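Local coordinates for cellulosome anchoring protein cohesin region (Clostridium thermocellum, PDB 4DH2), which serves as a type I cohesin module of a cellulosome anchoring protein, binding the dockerin of a partner protein, at the interface of chains A and B. Residues are numbered along the deposited sequence; one frame, centred on the assembly and turned at random. Chains: chain A, Cellulosome anchoring protein cohesin region; chain B, Dockerin type 1.

The interface of chains A and B. Residues chain A 47, 98, 144, 146; chain B 22, 26, 31.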
# COMPACT_ATOMS: atom_id res chain seq x y z
N GLN A 47 2.95 -12.43 1.28
CA GLN A 47 1.64 -12.68 0.70
C GLN A 47 0.92 -11.39 0.33
O GLN A 47 0.28 -11.27 -0.74
CB GLN A 47 0.80 -13.47 1.71
CG GLN A 47 -0.70 -13.50 1.44
CD GLN A 47 -1.03 -14.40 0.27
OE1 GLN A 47 -0.59 -15.54 0.22
NE2 GLN A 47 -1.76 -13.87 -0.69
N GLN A 98 -3.76 -17.18 -4.01
CA GLN A 98 -3.74 -17.77 -2.68
C GLN A 98 -3.23 -19.19 -2.58
O GLN A 98 -3.69 -19.92 -1.71
CB GLN A 98 -5.13 -17.73 -2.05
CG GLN A 98 -5.76 -16.35 -2.04
CD GLN A 98 -4.98 -15.36 -1.19
OE1 GLN A 98 -4.29 -15.74 -0.24
NE2 GLN A 98 -5.10 -14.07 -1.52
N PHE A 144 2.23 -15.88 4.04
CA PHE A 144 1.14 -16.76 3.58
C PHE A 144 0.23 -17.18 4.72
O PHE A 144 -1.01 -17.30 4.55
CB PHE A 144 1.69 -18.00 2.90
CG PHE A 144 0.61 -18.90 2.42
CD1 PHE A 144 -0.01 -18.65 1.23
CD2 PHE A 144 0.20 -19.98 3.18
CE1 PHE A 144 -1.03 -19.48 0.77
CE2 PHE A 144 -0.80 -20.80 2.74
CZ PHE A 144 -1.41 -20.55 1.54
N LEU A 146 -0.49 -15.41 7.27
CA LEU A 146 -1.00 -14.17 7.86
C LEU A 146 -0.20 -13.71 9.07
O LEU A 146 -0.67 -12.86 9.85
CB LEU A 146 -2.48 -14.28 8.25
CG LEU A 146 -3.37 -14.90 7.15
CD1 LEU A 146 -4.83 -14.94 7.60
CD2 LEU A 146 -3.22 -14.14 5.88
N VAL B 22 -7.04 -10.82 2.67
CA VAL B 22 -6.57 -12.15 2.30
C VAL B 22 -7.58 -13.22 2.72
O VAL B 22 -7.91 -14.13 1.93
CB VAL B 22 -5.21 -12.44 2.96
CG1 VAL B 22 -4.78 -13.85 2.71
CG2 VAL B 22 -4.14 -11.45 2.40
N ARG B 26 -9.61 -15.83 0.32
CA ARG B 26 -9.57 -17.28 0.53
C ARG B 26 -10.93 -17.85 0.80
O ARG B 26 -11.25 -18.94 0.39
CB ARG B 26 -8.63 -17.62 1.70
CG ARG B 26 -7.20 -17.32 1.32
CD ARG B 26 -6.22 -17.62 2.48
NE ARG B 26 -4.90 -17.20 2.05
CZ ARG B 26 -3.82 -17.22 2.82
NH1 ARG B 26 -3.91 -17.68 4.05
NH2 ARG B 26 -2.67 -16.78 2.34
N ILE B 31 -10.88 -21.60 -0.25
CA ILE B 31 -9.60 -22.07 0.30
C ILE B 31 -9.71 -22.22 1.81
O ILE B 31 -9.05 -23.07 2.41
CB ILE B 31 -8.43 -21.16 -0.14
CG1 ILE B 31 -8.04 -21.54 -1.58
CG2 ILE B 31 -7.24 -21.34 0.81
CD1 ILE B 31 -7.26 -20.57 -2.30
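B:Arg26 of the dockerin reaches into the cohesin between A:Gln98 and A:Phe144. From CB, with CG anti to its own carbonyl carbon (chi1 -69°), the chain runs fully extended to NE, carrying the guanidinium group away from the helix. CG of B:Arg26 packs against CG of A:Gln98 at 3.8 Å, the two side chains crossing nearly at right angles, and CD then passes the amide oxygen of the same glutamine. NE of B:Arg26 donates a hydrogen bond to that oxygen, OE1 of A:Gln98, at 2.8 Å; the donor lies above the amide plane, not on a lone pair. CZ leads to the two terminal nitrogens, which both grip the backbone oxygen of A:Phe144 end-on. NH2 of B:Arg26 meets O of A:Phe144 at 2.8 Å on a lone pair in the carbonyl plane, while NH1 of B:Arg26 approaches the same atom at 3.0 Å nearly along the C=O axis. These two bonds, together with that of NE, probably hold the guanidinium group in its rotation. NH2 of B:Arg26 also sits over the A:Phe144 ring face toward the rim, 3.7 Å from the centroid, a cation-pi contact with the planes tilted 34° apart, and makes weak hydrogen bonds to OE1 of A:Gln98 and of A:Gln47. Within the dockerin, CG1 of B:Val22 lies over the rim of the opposite guanidinium face; it also touches CD2 of A:Leu146 at 3.5 Å. Alongside, CD1 of B:Ile31 rests on CB of A:Gln98 at 3.6 Å. The site joins loops at one end of the cohesin beta-sandwich to dockerin helix 18-28, which follows the first EF-hand-type calcium loop, and B:Arg26 helps anchor the complex.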